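Local coordinates for T-lymphoma invasion and metastasis-inducing protein 1 (Homo sapiens, PDB 4K2P) that activates the small GTPase Rac1 as a guanine nucleotide exchange factor and, through its PH-CC-Ex region, probably binds phosphoinositides and the polarity protein Par-3, at residues K37-S42 with P65-W70; D149-L154 with E182-Q187; M157-L162 with D176-W181. The protein carries 5 engineered substitutions. All coordinates share one frame; numbering follows the deposited sequence.

How the contacts relate
Contact 1 lies in the PH domain, whereas contacts 2 and 3 are neighbouring levels of one helical hairpin in the CC-Ex domain. The two domains' contacts sit on opposite sides of the chain's centre: the centre of contact 1 is about 38 Å from that of contact 2 and about 45 Å from that of contact 3. Contacts 2 and 3 share helices 133-161 and 168-203, with centres about 10 Å apart, and contact 3 is nested in the loop that contact 2 closes. Trp181 joins them, its CD1 3.7 Å from Asp151 OD2. A calcium ion is bound directly at contact 2, while the side chain of Ile178 in contact 3 remains about 12 Å from it.

Contact 1. Residues K37-S42 with P65-W70; sequences KHYWVS and PKHAVW
Tyr39 and His67 meet although their strands are not direct neighbours. Strand 47-51 runs between them, paired antiparallel with strand 37-44 on one side and with strand 67-70 on the other, so no backbone hydrogen bond joins 37-42 to 65-70. The closest CA atoms, those of Tyr39 and Lys66, are 9.4 Å apart, and the gap is crossed by side chains alone.

The two rings form an offset edge-to-face pair, the edge of His67 directed toward the face of Tyr39. Their centroids are 5.2 Å apart and their planes stand at 84°. The touching corner of the imidazole is CE1, which lies 3.3 Å from Tyr39 OH and 3.6 Å from Tyr39 CZ; the hydroxyl oxygen sits close to the plane of the imidazole, at its edge. The approach is displaced toward the hydroxyl end of the tyrosine ring, and no hydrogen bond accompanies it. With CG between the backbone N and the carbonyl carbon (chi1 47°), the histidine side chain brings its ring across to the tyrosine. Phe50, on the intervening strand, meets the His67 ring at a much shallower interplanar angle, and Val16 of strand 10-23 packs against Tyr39.

Bridging across a middle strand in this way belongs to the first, antiparallel sheet of the PH-domain fold, here joining its second and fourth core strands.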
loop_
_atom_site.group_PDB
_atom_site.type_symbol
_atom_site.label_atom_id
_atom_site.label_comp_id
_atom_site.label_asym_id
_atom_site.label_seq_id
_atom_site.Cartn_x
_atom_site.Cartn_y
_atom_site.Cartn_z
ATOM N N LYS A 37 -9.975 -4.575 18.551
ATOM C CA LYS A 37 -10.557 -5.898 18.804
ATOM C C LYS A 37 -9.483 -6.951 18.548
ATOM O O LYS A 37 -8.684 -6.799 17.635
ATOM C CB LYS A 37 -11.769 -6.157 17.904
ATOM C CG LYS A 37 -13.056 -5.478 18.356
ATOM C CD LYS A 37 -14.233 -5.819 17.437
ATOM C CE LYS A 37 -14.674 -7.279 17.556
ATOM N NZ LYS A 37 -15.440 -7.538 18.811
ATOM N N HIS A 38 -9.452 -8.011 19.345
ATOM C CA HIS A 38 -8.441 -9.042 19.147
ATOM C C HIS A 38 -8.962 -10.177 18.262
ATOM O O HIS A 38 -10.123 -10.574 18.328
ATOM C CB HIS A 38 -7.944 -9.579 20.499
ATOM C CG HIS A 38 -8.853 -10.577 21.142
ATOM N ND1 HIS A 38 -10.125 -10.266 21.571
ATOM C CD2 HIS A 38 -8.656 -11.878 21.467
ATOM C CE1 HIS A 38 -10.682 -11.338 22.105
ATOM N NE2 HIS A 38 -9.811 -12.330 22.053
ATOM N N TYR A 39 -8.074 -10.685 17.425
ATOM C CA TYR A 39 -8.362 -11.814 16.562
ATOM C C TYR A 39 -7.151 -12.716 16.500
ATOM O O TYR A 39 -6.030 -12.271 16.695
ATOM C CB TYR A 39 -8.694 -11.366 15.142
ATOM C CG TYR A 39 -9.962 -10.586 14.974
ATOM C CD1 TYR A 39 -11.183 -11.229 14.880
ATOM C CD2 TYR A 39 -9.937 -9.201 14.863
ATOM C CE1 TYR A 39 -12.351 -10.516 14.700
ATOM C CE2 TYR A 39 -11.097 -8.482 14.681
ATOM C CZ TYR A 39 -12.301 -9.144 14.601
ATOM O OH TYR A 39 -13.463 -8.430 14.424
ATOM N N TRP A 40 -7.385 -13.985 16.226
ATOM C CA TRP A 40 -6.353 -14.835 15.664
ATOM C C TRP A 40 -6.312 -14.565 14.156
ATOM O O TRP A 40 -7.290 -14.768 13.453
ATOM C CB TRP A 40 -6.638 -16.302 15.946
ATOM C CG TRP A 40 -5.554 -17.207 15.485
ATOM C CD1 TRP A 40 -5.565 -18.005 14.378
ATOM C CD2 TRP A 40 -4.285 -17.406 16.110
ATOM N NE1 TRP A 40 -4.384 -18.694 14.284
ATOM C CE2 TRP A 40 -3.580 -18.342 15.335
ATOM C CE3 TRP A 40 -3.677 -16.885 17.256
ATOM C CZ2 TRP A 40 -2.295 -18.769 15.664
ATOM C CZ3 TRP A 40 -2.403 -17.306 17.579
ATOM C CH2 TRP A 40 -1.724 -18.237 16.789
ATOM N N VAL A 41 -5.186 -14.076 13.670
ATOM C CA VAL A 41 -5.059 -13.684 12.275
ATOM C C VAL A 41 -4.150 -14.668 11.574
ATOM O O VAL A 41 -3.051 -14.924 12.033
ATOM C CB VAL A 41 -4.510 -12.252 12.143
ATOM C CG1 VAL A 41 -4.338 -11.861 10.667
ATOM C CG2 VAL A 41 -5.441 -11.285 12.846
ATOM N N SER A 42 -4.612 -15.192 10.442
ATOM C CA SER A 42 -3.909 -16.232 9.718
ATOM C C SER A 42 -3.782 -15.875 8.239
ATOM O O SER A 42 -4.769 -15.686 7.544
ATOM C CB SER A 42 -4.642 -17.562 9.877
ATOM O OG SER A 42 -3.958 -18.604 9.218
ATOM N N PRO A 65 -13.623 -18.622 9.834
ATOM C CA PRO A 65 -13.283 -17.208 10.039
ATOM C C PRO A 65 -14.505 -16.289 10.123
ATOM O O PRO A 65 -15.508 -16.547 9.468
ATOM C CB PRO A 65 -12.441 -16.867 8.804
ATOM C CG PRO A 65 -12.835 -17.842 7.779
ATOM C CD PRO A 65 -13.220 -19.098 8.497
ATOM N N LYS A 66 -14.424 -15.234 10.929
ATOM C CA LYS A 66 -15.463 -14.212 10.955
ATOM C C LYS A 66 -15.467 -13.416 9.664
ATOM O O LYS A 66 -16.523 -13.136 9.104
ATOM C CB LYS A 66 -15.273 -13.280 12.153
ATOM C CG LYS A 66 -15.555 -13.936 13.499
ATOM C CD LYS A 66 -17.021 -14.338 13.618
ATOM C CE LYS A 66 -17.342 -14.969 14.967
ATOM N NZ LYS A 66 -16.644 -16.269 15.174
ATOM N N HIS A 67 -14.285 -13.031 9.206
ATOM C CA HIS A 67 -14.157 -12.356 7.921
ATOM C C HIS A 67 -12.744 -12.504 7.364
ATOM O O HIS A 67 -11.869 -13.084 8.003
ATOM C CB HIS A 67 -14.554 -10.887 8.048
ATOM C CG HIS A 67 -13.941 -10.198 9.223
ATOM N ND1 HIS A 67 -14.517 -10.223 10.475
ATOM C CD2 HIS A 67 -12.811 -9.463 9.340
ATOM C CE1 HIS A 67 -13.767 -9.534 11.314
ATOM N NE2 HIS A 67 -12.724 -9.064 10.652
ATOM N N ALA A 68 -12.540 -11.982 6.162
ATOM C CA ALA A 68 -11.271 -12.115 5.462
ATOM C C ALA A 68 -10.934 -10.833 4.711
ATOM O O ALA A 68 -11.821 -10.162 4.190
ATOM C CB ALA A 68 -11.325 -13.294 4.505
ATOM N N VAL A 69 -9.652 -10.497 4.674
ATOM C CA VAL A 69 -9.167 -9.326 3.963
ATOM C C VAL A 69 -8.196 -9.784 2.893
ATOM O O VAL A 69 -7.192 -10.423 3.183
ATOM C CB VAL A 69 -8.471 -8.319 4.907
ATOM C CG1 VAL A 69 -7.978 -7.109 4.128
ATOM C CG2 VAL A 69 -9.421 -7.883 6.022
ATOM N N TRP A 70 -8.514 -9.448 1.654
ATOM C CA TRP A 70 -7.671 -9.751 0.506
ATOM C C TRP A 70 -6.510 -8.769 0.444
ATOM O O TRP A 70 -6.733 -7.567 0.396
ATOM C CB TRP A 70 -8.511 -9.681 -0.764
ATOM C CG TRP A 70 -7.815 -10.083 -2.024
ATOM C CD1 TRP A 70 -7.111 -11.231 -2.255
ATOM C CD2 TRP A 70 -7.779 -9.336 -3.244
ATOM N NE1 TRP A 70 -6.634 -11.237 -3.544
ATOM C CE2 TRP A 70 -7.032 -10.086 -4.171
ATOM C CE3 TRP A 70 -8.306 -8.100 -3.639
ATOM C CZ2 TRP A 70 -6.792 -9.642 -5.469
ATOM C CZ3 TRP A 70 -8.067 -7.660 -4.925
ATOM C CH2 TRP A 70 -7.319 -8.430 -5.827
#

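Contact 2. Residues D149-L154 with E182-Q187; sequences DMDEKL and EQNLEQ. Engineered in segment 149-154: Leu154 (natural residue Met). With CA (calcium ion), chain E.
Asn184 and Leu185 are the residues of 182-187 that meet the opposing helical segment, Asn184 through its amide and Leu185 through its methyl groups. The two segments run nearly antiparallel, at 157°, with their axes 9.6 Å apart at closest approach.

Asn184 comes first and works in two directions. Its ND2 donates a hydrogen bond to Asp151 OD2 over 3.2 Å, with an N-H...O angle of 150°. The acceptor lies close to the amide plane, and the donor arrives almost in line with the C-O bond of the carboxylate. At the other end of the same amide, OD1 binds the calcium ion at 2.3 Å. Five water molecules complete six ligands around the metal.

Leu185 follows, pointing into the interface. CD2 rests 3.9 Å from Asp151 CB and equally far from Glu152 CG, while CD1 touches the same Glu152 methylene at 3.9 Å. The leucine thus packs against the aliphatic parts of two acidic residues.

Glu186 faces another part of the domain: its carboxylate makes a salt bridge with Arg243 and accepts hydrogen bonds from Ser218 N and the Thr221 side chain. Gln187 NE2 hydrogen-bonds Asp191 OD2.

Gripped by metal and carboxylate at its two ends, the Asn184 amide is fixed in its rotation. Calcium probably polarises the amide and strengthens its N-H as a donor. Asp151, bonded to the ligand but not to the ion, acts as a second-shell residue that helps orient Asn184, the protein ligand of a largely hydrated ion.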
loop_
_atom_site.group_PDB
_atom_site.type_symbol
_atom_site.label_atom_id
_atom_site.label_comp_id
_atom_site.label_asym_id
_atom_site.label_seq_id
_atom_site.Cartn_x
_atom_site.Cartn_y
_atom_site.Cartn_z
ATOM N N ASP A 149 10.866 7.876 -15.871
ATOM C CA ASP A 149 11.787 8.737 -16.587
ATOM C C ASP A 149 11.071 9.419 -17.756
ATOM O O ASP A 149 11.193 10.628 -17.960
ATOM C CB ASP A 149 12.986 7.933 -17.091
ATOM C CG ASP A 149 14.036 8.809 -17.750
ATOM O OD1 ASP A 149 14.476 9.793 -17.114
ATOM O OD2 ASP A 149 14.414 8.516 -18.904
ATOM N N MET A 150 10.301 8.630 -18.494
ATOM C CA MET A 150 9.595 9.105 -19.675
ATOM C C MET A 150 8.542 10.150 -19.295
ATOM O O MET A 150 8.517 11.237 -19.869
ATOM C CB MET A 150 8.957 7.920 -20.417
ATOM C CG MET A 150 8.129 8.300 -21.637
ATOM S SD MET A 150 9.068 9.260 -22.847
ATOM C CE MET A 150 10.252 8.036 -23.396
ATOM N N ASP A 151 7.699 9.850 -18.309
ATOM C CA ASP A 151 6.628 10.781 -17.955
ATOM C C ASP A 151 7.165 12.046 -17.281
ATOM O O ASP A 151 6.553 13.110 -17.391
ATOM C CB ASP A 151 5.596 10.100 -17.054
ATOM C CG ASP A 151 4.531 9.365 -17.845
ATOM O OD1 ASP A 151 4.788 9.037 -19.027
ATOM O OD2 ASP A 151 3.446 9.100 -17.281
ATOM N N GLU A 152 8.314 11.944 -16.617
ATOM C CA GLU A 152 8.955 13.121 -16.037
ATOM C C GLU A 152 9.443 14.054 -17.140
ATOM O O GLU A 152 9.337 15.268 -17.038
ATOM C CB GLU A 152 10.131 12.730 -15.141
ATOM C CG GLU A 152 9.730 12.386 -13.722
ATOM C CD GLU A 152 10.900 11.929 -12.878
ATOM O OE1 GLU A 152 11.997 11.706 -13.432
ATOM O OE2 GLU A 152 10.713 11.770 -11.656
ATOM N N LYS A 153 9.999 13.467 -18.185
ATOM C CA LYS A 153 10.550 14.225 -19.292
ATOM C C LYS A 153 9.448 14.879 -20.110
ATOM O O LYS A 153 9.587 16.014 -20.547
ATOM C CB LYS A 153 11.408 13.316 -20.160
ATOM C CG LYS A 153 12.767 13.039 -19.546
ATOM C CD LYS A 153 13.540 11.998 -20.330
ATOM C CE LYS A 153 14.930 11.812 -19.756
ATOM N NZ LYS A 153 15.664 10.725 -20.450
ATOM N N LEU A 154 8.355 14.154 -20.314
ATOM C CA LEU A 154 7.224 14.667 -21.069
ATOM C C LEU A 154 6.599 15.825 -20.307
ATOM O O LEU A 154 6.267 16.854 -20.893
ATOM C CB LEU A 154 6.202 13.560 -21.343
ATOM C CG LEU A 154 6.622 12.524 -22.387
ATOM C CD1 LEU A 154 5.766 11.255 -22.299
ATOM C CD2 LEU A 154 6.538 13.119 -23.793
ATOM N N GLU A 182 1.377 14.105 -13.823
ATOM C CA GLU A 182 1.588 14.247 -12.397
ATOM C C GLU A 182 0.956 13.062 -11.661
ATOM O O GLU A 182 1.560 12.457 -10.775
ATOM C CB GLU A 182 0.988 15.562 -11.924
ATOM C CG GLU A 182 1.183 15.855 -10.466
ATOM C CD GLU A 182 0.703 17.239 -10.111
ATOM O OE1 GLU A 182 -0.508 17.510 -10.256
ATOM O OE2 GLU A 182 1.546 18.061 -9.713
ATOM N N GLN A 183 -0.264 12.736 -12.058
ATOM C CA GLN A 183 -1.005 11.634 -11.479
ATOM C C GLN A 183 -0.377 10.277 -11.823
ATOM O O GLN A 183 -0.327 9.376 -10.979
ATOM C CB GLN A 183 -2.452 11.712 -11.952
ATOM C CG GLN A 183 -3.428 10.944 -11.104
ATOM C CD GLN A 183 -4.749 11.666 -10.948
ATOM O OE1 GLN A 183 -5.797 11.160 -11.349
ATOM N NE2 GLN A 183 -4.708 12.854 -10.356
ATOM N N ASN A 184 0.106 10.144 -13.058
ATOM C CA ASN A 184 0.773 8.924 -13.504
ATOM C C ASN A 184 2.001 8.669 -12.662
ATOM O O ASN A 184 2.301 7.535 -12.311
ATOM C CB ASN A 184 1.193 9.003 -14.972
ATOM C CG ASN A 184 0.025 8.943 -15.925
ATOM O OD1 ASN A 184 -1.100 8.658 -15.535
ATOM N ND2 ASN A 184 0.295 9.196 -17.197
ATOM N N LEU A 185 2.717 9.747 -12.362
ATOM C CA LEU A 185 3.971 9.662 -11.635
ATOM C C LEU A 185 3.720 9.286 -10.171
ATOM O O LEU A 185 4.511 8.562 -9.581
ATOM C CB LEU A 185 4.739 10.982 -11.759
ATOM C CG LEU A 185 5.373 11.180 -13.135
ATOM C CD1 LEU A 185 5.825 12.618 -13.351
ATOM C CD2 LEU A 185 6.548 10.239 -13.319
ATOM N N GLU A 186 2.611 9.746 -9.604
ATOM C CA GLU A 186 2.214 9.323 -8.265
ATOM C C GLU A 186 1.989 7.824 -8.216
ATOM O O GLU A 186 2.418 7.154 -7.279
ATOM C CB GLU A 186 0.936 10.010 -7.815
ATOM C CG GLU A 186 1.100 11.421 -7.328
ATOM C CD GLU A 186 -0.212 11.968 -6.801
ATOM O OE1 GLU A 186 -1.231 11.838 -7.510
ATOM O OE2 GLU A 186 -0.239 12.488 -5.669
ATOM N N GLN A 187 1.298 7.319 -9.232
ATOM C CA GLN A 187 0.968 5.905 -9.341
ATOM C C GLN A 187 2.235 5.079 -9.517
ATOM O O GLN A 187 2.394 4.039 -8.883
ATOM C CB GLN A 187 0.007 5.687 -10.511
ATOM C CG GLN A 187 -0.327 4.233 -10.854
ATOM C CD GLN A 187 -1.222 3.572 -9.827
ATOM O OE1 GLN A 187 -2.422 3.850 -9.763
ATOM N NE2 GLN A 187 -0.649 2.675 -9.027
HETATM CA CA CA E . -3.276 7.905 -15.320
HETATM O O HOH W 1 -4.548 5.831 -15.515
HETATM O O HOH W 2 -3.402 10.224 -14.774
HETATM O O HOH W 3 -5.262 8.740 -16.441
HETATM O O HOH W 4 -2.178 6.798 -13.447
HETATM O O HOH W 5 -2.348 7.009 -17.404
#

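Contact 3. Residues M157-L162 with D176-W181; sequences MGELQL and DQIFVW. Engineered in segment 157-162: Leu160 (natural residue Met).
Two flat groups border the contact of Ile178 with Gly158, Glu159 and Leu162: the Trp181 indole and the Glu159 carboxylate. Gln177 CB lies over one face of the indole, 3.6 Å above its plane and toward the rim, while the backbone oxygen of the engineered Leu154 lies on the opposite face, above the CZ3 rim, and the carboxylate of Asp151 stands at the indole's edge, beside CD1. The Glu159 chain crosses the isoleucine at a slant, bringing OE2 3.8 Å from Ile178 CG2.

Ile178 carries the packing. Its CG1 is set anti to the carbonyl carbon (chi1 -72°), which drives CD1 into the opposing segment. There the methyl meets the Gly158 backbone carbon C at 3.9 Å and Glu159 CG at 3.7 Å. Leu162 closes in from the C-terminal end of the segment, its CD1 3.9 Å from Ile178 CD1. Gly158 presents bare backbone toward Trp181 CZ3 and Ile178 CG1, consistent with the 6.5 Å between its CA and that of Ile178. Ile174 and Leu175 extend the apolar surface around Leu162.

Such a seam, near the interhelical turn, is that of an antiparallel helical hairpin, the coiled-coil element of this domain.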
loop_
_atom_site.group_PDB
_atom_site.type_symbol
_atom_site.label_atom_id
_atom_site.label_comp_id
_atom_site.label_asym_id
_atom_site.label_seq_id
_atom_site.Cartn_x
_atom_site.Cartn_y
_atom_site.Cartn_z
ATOM N N MET A 157 8.809 18.922 -20.575
ATOM C CA MET A 157 8.604 19.478 -21.907
ATOM C C MET A 157 7.299 20.261 -21.983
ATOM O O MET A 157 7.257 21.361 -22.517
ATOM C CB MET A 157 8.613 18.357 -22.948
ATOM C CG MET A 157 8.238 18.795 -24.356
ATOM S SD MET A 157 8.487 17.467 -25.543
ATOM C CE MET A 157 10.207 17.751 -25.976
ATOM N N GLY A 158 6.237 19.689 -21.435
ATOM C CA GLY A 158 4.932 20.322 -21.419
ATOM C C GLY A 158 4.939 21.647 -20.685
ATOM O O GLY A 158 4.391 22.640 -21.161
ATOM N N GLU A 159 5.544 21.657 -19.506
ATOM C CA GLU A 159 5.626 22.861 -18.692
ATOM C C GLU A 159 6.390 23.969 -19.416
ATOM O O GLU A 159 6.009 25.128 -19.351
ATOM C CB GLU A 159 6.254 22.534 -17.335
ATOM C CG GLU A 159 5.216 22.009 -16.330
ATOM C CD GLU A 159 5.819 21.312 -15.122
ATOM O OE1 GLU A 159 7.046 21.093 -15.105
ATOM O OE2 GLU A 159 5.057 20.988 -14.182
ATOM N N LEU A 160 7.451 23.599 -20.125
ATOM C CA LEU A 160 8.233 24.556 -20.896
ATOM C C LEU A 160 7.455 25.044 -22.114
ATOM O O LEU A 160 7.730 26.113 -22.645
ATOM C CB LEU A 160 9.557 23.939 -21.347
ATOM C CG LEU A 160 10.670 23.858 -20.304
ATOM C CD1 LEU A 160 11.814 23.006 -20.821
ATOM C CD2 LEU A 160 11.172 25.241 -19.920
ATOM N N GLN A 161 6.496 24.246 -22.563
ATOM C CA GLN A 161 5.704 24.577 -23.743
ATOM C C GLN A 161 4.504 25.452 -23.452
ATOM O O GLN A 161 3.983 26.122 -24.340
ATOM C CB GLN A 161 5.211 23.292 -24.395
ATOM C CG GLN A 161 6.175 22.691 -25.351
ATOM C CD GLN A 161 6.494 23.630 -26.470
ATOM O OE1 GLN A 161 5.602 24.142 -27.148
ATOM N NE2 GLN A 161 7.762 23.883 -26.667
ATOM N N LEU A 162 4.071 25.417 -22.201
ATOM C CA LEU A 162 2.874 26.114 -21.752
ATOM C C LEU A 162 2.838 27.573 -22.202
ATOM O O LEU A 162 1.814 28.049 -22.690
ATOM C CB LEU A 162 2.780 26.020 -20.226
ATOM C CG LEU A 162 1.428 25.730 -19.567
ATOM C CD1 LEU A 162 0.703 24.569 -20.199
ATOM C CD2 LEU A 162 1.636 25.461 -18.083
ATOM N N ASP A 176 -3.914 20.075 -18.996
ATOM C CA ASP A 176 -4.533 18.774 -18.714
ATOM C C ASP A 176 -3.497 17.662 -18.707
ATOM O O ASP A 176 -3.506 16.803 -17.823
ATOM C CB ASP A 176 -5.607 18.429 -19.750
ATOM C CG ASP A 176 -6.891 19.215 -19.562
ATOM O OD1 ASP A 176 -7.126 19.749 -18.458
ATOM O OD2 ASP A 176 -7.666 19.306 -20.540
ATOM N N GLN A 177 -2.606 17.674 -19.693
ATOM C CA GLN A 177 -1.613 16.619 -19.814
ATOM C C GLN A 177 -0.615 16.649 -18.678
ATOM O O GLN A 177 -0.207 15.599 -18.196
ATOM C CB GLN A 177 -0.872 16.712 -21.135
ATOM C CG GLN A 177 -1.649 16.162 -22.299
ATOM C CD GLN A 177 -0.927 16.374 -23.600
ATOM O OE1 GLN A 177 -0.510 17.483 -23.903
ATOM N NE2 GLN A 177 -0.741 15.309 -24.360
ATOM N N ILE A 178 -0.236 17.844 -18.239
ATOM C CA ILE A 178 0.700 17.982 -17.132
ATOM C C ILE A 178 0.089 17.332 -15.888
ATOM O O ILE A 178 0.763 16.595 -15.156
ATOM C CB ILE A 178 1.048 19.467 -16.891
ATOM C CG1 ILE A 178 1.941 19.964 -18.029
ATOM C CG2 ILE A 178 1.763 19.676 -15.552
ATOM C CD1 ILE A 178 2.014 21.464 -18.150
ATOM N N PHE A 179 -1.204 17.551 -15.679
ATOM C CA PHE A 179 -1.866 16.976 -14.516
ATOM C C PHE A 179 -2.048 15.467 -14.670
ATOM O O PHE A 179 -2.034 14.749 -13.667
ATOM C CB PHE A 179 -3.209 17.665 -14.266
ATOM C CG PHE A 179 -3.086 19.128 -13.878
ATOM C CD1 PHE A 179 -1.894 19.641 -13.374
ATOM C CD2 PHE A 179 -4.167 19.976 -14.003
ATOM C CE1 PHE A 179 -1.785 20.975 -13.018
ATOM C CE2 PHE A 179 -4.068 21.314 -13.647
ATOM C CZ PHE A 179 -2.873 21.814 -13.147
ATOM N N VAL A 180 -2.204 14.980 -15.904
ATOM C CA VAL A 180 -2.253 13.531 -16.149
ATOM C C VAL A 180 -0.909 12.910 -15.792
ATOM O O VAL A 180 -0.853 11.878 -15.129
ATOM C CB VAL A 180 -2.612 13.179 -17.623
ATOM C CG1 VAL A 180 -2.365 11.698 -17.926
ATOM C CG2 VAL A 180 -4.063 13.511 -17.912
ATOM N N TRP A 181 0.171 13.546 -16.228
ATOM C CA TRP A 181 1.513 13.035 -15.991
ATOM C C TRP A 181 1.854 13.071 -14.502
ATOM O O TRP A 181 2.535 12.188 -13.981
ATOM C CB TRP A 181 2.543 13.836 -16.781
ATOM C CG TRP A 181 2.545 13.532 -18.256
ATOM C CD1 TRP A 181 2.517 12.294 -18.849
ATOM C CD2 TRP A 181 2.599 14.484 -19.321
ATOM N NE1 TRP A 181 2.545 12.426 -20.217
ATOM C CE2 TRP A 181 2.593 13.758 -20.533
ATOM C CE3 TRP A 181 2.647 15.881 -19.371
ATOM C CZ2 TRP A 181 2.630 14.386 -21.776
ATOM C CZ3 TRP A 181 2.682 16.499 -20.601
ATOM C CH2 TRP A 181 2.675 15.752 -21.791
#